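Side-chain contact in beta-glucanase (PDB 4LE4), which probably hydrolyses beta-glucan chains as a family 131 glycoside hydrolase, and is captured here together with cellotriose: residues 144-148 with 149-153. Residues are numbered along the deposited sequence; the frame is centred on the assembly and turned at random.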
ATOM      1  N   ARG A 144       8.108  -8.144  -3.608  1.00  9.09           N
ATOM      2  CA  ARG A 144       8.319  -7.921  -5.044  1.00 10.22           C
ATOM      3  C   ARG A 144       7.493  -6.777  -5.579  1.00  8.98           C
ATOM      4  O   ARG A 144       6.389  -6.517  -5.103  1.00 10.16           O
ATOM      5  CB  ARG A 144       7.843  -9.138  -5.829  1.00 12.47           C
ATOM      6  CG  ARG A 144       8.424 -10.478  -5.411  1.00 18.00           C
ATOM      7  CD  ARG A 144       7.408 -11.561  -5.758  1.00 19.33           C
ATOM      8  NE  ARG A 144       7.865 -12.927  -5.491  1.00 22.37           N
ATOM      9  CZ  ARG A 144       8.453 -13.710  -6.396  1.00 25.12           C
ATOM     10  NH1 ARG A 144       8.817 -14.949  -6.067  1.00 28.04           N
ATOM     11  NH2 ARG A 144       8.692 -13.262  -7.626  1.00 23.56           N
ATOM     12  N   TRP A 145       8.017  -6.129  -6.605  1.00  7.69           N
ATOM     13  CA  TRP A 145       7.263  -5.101  -7.306  1.00  8.22           C
ATOM     14  C   TRP A 145       6.922  -5.775  -8.637  1.00  8.40           C
ATOM     15  O   TRP A 145       7.818  -6.239  -9.333  1.00  8.71           O
ATOM     16  CB  TRP A 145       8.117  -3.865  -7.568  1.00  8.93           C
ATOM     17  CG  TRP A 145       7.394  -2.875  -8.433  1.00 10.96           C
ATOM     18  CD1 TRP A 145       6.202  -2.244  -8.161  1.00 12.18           C
ATOM     19  CD2 TRP A 145       7.815  -2.404  -9.725  1.00 10.85           C
ATOM     20  NE1 TRP A 145       5.869  -1.412  -9.209  1.00 10.43           N
ATOM     21  CE2 TRP A 145       6.837  -1.490 -10.174  1.00 11.58           C
ATOM     22  CE3 TRP A 145       8.921  -2.674 -10.541  1.00 12.33           C
ATOM     23  CZ2 TRP A 145       6.932  -0.832 -11.419  1.00 10.53           C
ATOM     24  CZ3 TRP A 145       9.021  -2.025 -11.788  1.00 11.26           C
ATOM     25  CH2 TRP A 145       8.029  -1.115 -12.204  1.00  9.65           C
ATOM     26  N   CYS A 146       5.645  -5.818  -8.985  1.00  9.53           N
ATOM     27  CA  CYS A 146       5.183  -6.452 -10.212  1.00 10.25           C
ATOM     28  C   CYS A 146       4.513  -5.438 -11.140  1.00 10.51           C
ATOM     29  O   CYS A 146       3.959  -4.411 -10.684  1.00  7.96           O
ATOM     30  CB  CYS A 146       4.149  -7.527  -9.886  1.00 11.22           C
ATOM     31  SG  CYS A 146       4.827  -8.795  -8.810  1.00 16.82           S
ATOM     32  N   VAL A 147       4.581  -5.750 -12.436  1.00  9.81           N
ATOM     33  CA  VAL A 147       3.944  -4.950 -13.482  1.00  9.46           C
ATOM     34  C   VAL A 147       3.260  -5.984 -14.369  1.00 11.78           C
ATOM     35  O   VAL A 147       3.916  -6.888 -14.894  1.00 10.95           O
ATOM     36  CB  VAL A 147       4.967  -4.139 -14.331  1.00 11.34           C
ATOM     37  CG1 VAL A 147       4.226  -3.385 -15.433  1.00 11.85           C
ATOM     38  CG2 VAL A 147       5.730  -3.177 -13.434  1.00 13.53           C
ATOM     39  N   GLY A 148       1.943  -5.881 -14.487  1.00 11.19           N
ATOM     40  CA  GLY A 148       1.210  -6.855 -15.282  1.00 13.89           C
ATOM     41  C   GLY A 148       1.380  -8.261 -14.737  1.00 13.98           C
ATOM     42  O   GLY A 148       1.323  -9.245 -15.476  1.00 14.14           O
ATOM     43  N   GLY A 149       1.623  -8.367 -13.435  1.00 13.55           N
ATOM     44  CA  GLY A 149       1.797  -9.680 -12.828  1.00 13.70           C
ATOM     45  C   GLY A 149       3.214 -10.252 -12.844  1.00 12.80           C
ATOM     46  O   GLY A 149       3.515 -11.210 -12.119  1.00 14.10           O
ATOM     47  N   GLN A 150       4.087  -9.673 -13.649  1.00 11.60           N
ATOM     48  CA  GLN A 150       5.466 -10.127 -13.763  1.00 13.15           C
ATOM     49  C   GLN A 150       6.381  -9.389 -12.803  1.00 13.57           C
ATOM     50  O   GLN A 150       6.338  -8.158 -12.712  1.00 12.70           O
ATOM     51  CB  GLN A 150       5.949  -9.925 -15.190  1.00 16.90           C
ATOM     52  CG  GLN A 150       5.182 -10.767 -16.206  1.00 20.64           C
ATOM     53  CD  GLN A 150       5.586 -10.439 -17.643  1.00 22.39           C
ATOM     54  OE1 GLN A 150       5.615  -9.286 -18.028  1.00 23.82           O
ATOM     55  NE2 GLN A 150       5.888 -11.461 -18.433  1.00 23.64           N
ATOM     56  N   THR A 151       7.177 -10.139 -12.044  1.00 12.98           N
ATOM     57  CA  THR A 151       8.103  -9.503 -11.085  1.00 12.54           C
ATOM     58  C   THR A 151       9.231  -8.747 -11.803  1.00 14.37           C
ATOM     59  O   THR A 151       9.949  -9.298 -12.666  1.00 12.63           O
ATOM     60  CB  THR A 151       8.723 -10.549 -10.142  1.00 13.28           C
ATOM     61  OG1 THR A 151       7.684 -11.110  -9.336  1.00 15.61           O
ATOM     62  CG2 THR A 151       9.816  -9.931  -9.249  1.00 13.22           C
ATOM     63  N   GLN A 152       9.405  -7.482 -11.442  1.00 10.52           N
ATOM     64  CA  GLN A 152      10.444  -6.658 -12.057  1.00 12.42           C
ATOM     65  C   GLN A 152      11.554  -6.307 -11.077  1.00 12.04           C
ATOM     66  O   GLN A 152      12.629  -5.872 -11.480  1.00 13.65           O
ATOM     67  CB  GLN A 152       9.850  -5.356 -12.561  1.00 12.95           C
ATOM     68  CG  GLN A 152       8.683  -5.517 -13.491  1.00 15.23           C
ATOM     69  CD  GLN A 152       9.096  -6.084 -14.820  1.00 19.59           C
ATOM     70  OE1 GLN A 152      10.074  -5.647 -15.424  1.00 18.88           O
ATOM     71  NE2 GLN A 152       8.343  -7.075 -15.291  1.00 25.42           N
ATOM     72  N   TRP A 153      11.283  -6.484  -9.787  1.00 10.66           N
ATOM     73  CA  TRP A 153      12.266  -6.143  -8.760  1.00 10.43           C
ATOM     74  C   TRP A 153      11.846  -6.903  -7.497  1.00  9.94           C
ATOM     75  O   TRP A 153      10.673  -7.168  -7.312  1.00  8.03           O
ATOM     76  CB  TRP A 153      12.185  -4.624  -8.509  1.00 11.84           C
ATOM     77  CG  TRP A 153      12.988  -4.140  -7.343  1.00 14.68           C
ATOM     78  CD1 TRP A 153      14.268  -3.662  -7.360  1.00 16.92           C
ATOM     79  CD2 TRP A 153      12.548  -4.081  -5.986  1.00 14.29           C
ATOM     80  NE1 TRP A 153      14.645  -3.296  -6.083  1.00 17.20           N
ATOM     81  CE2 TRP A 153      13.605  -3.543  -5.225  1.00 16.94           C
ATOM     82  CE3 TRP A 153      11.354  -4.424  -5.342  1.00 15.16           C
ATOM     83  CZ2 TRP A 153      13.506  -3.336  -3.835  1.00 18.07           C
ATOM     84  CZ3 TRP A 153      11.251  -4.217  -3.949  1.00 17.08           C
ATOM     85  CH2 TRP A 153      12.328  -3.674  -3.221  1.00 17.20           C
TER
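A tight beta hairpin carrying a classic bulge joins strand 142-147 to strand 150-156, with Val-147 and Gln-150 as the pair that closes its type I' turn. Val-147 N reaches Gln-150 O at 3.0 Å, while Gln-150 N returns the bond to Val-147 O. Gly-148 and Gly-149 fill the exposed corner of the turn, both with positive phi (61° and 88°). The strands slip out of step by one residue at Trp-145, which faces both Gln-152 and Trp-153. Its two backbone bonds are shared between them: Trp-145 N donates to Trp-153 O, and Gln-152 N meets Trp-145 O almost head-on (2.9 Å).

The bulge brings the Gln-152 side chain to the face shared by Trp-145 and Val-147. Its CB lies 3.5 Å from CE3 of the Trp-145 indole, and its amide plane stands perpendicular to that ring. A bend at chi2 (-70°) turns the amide back along its own strand, where NE2 makes a weak bond to Gln-150 O; Gln-152 CG meanwhile packs on Val-147 CG2 at 3.8 Å. That methyl also sits over one face of the Trp-145 indole, displaced toward the rim. Phe-178 stacks on Trp-145 and also meets Trp-153, tying this face to strand 175-182.

On the face carrying Cys-146 and Thr-151, the Arg-144 chain, extended from CG to NE, crosses Thr-151 at about a right angle. Arg-144 NH2 donates to Thr-151 OG1 (2.9 Å), which lies near the guanidinium plane, and Cys-146 SG approaches the same oxygen at 3.7 Å. The whole exemplifies a two-residue type I' hairpin with a classic bulge, set here in one antiparallel sheet of a concanavalin-clan domain.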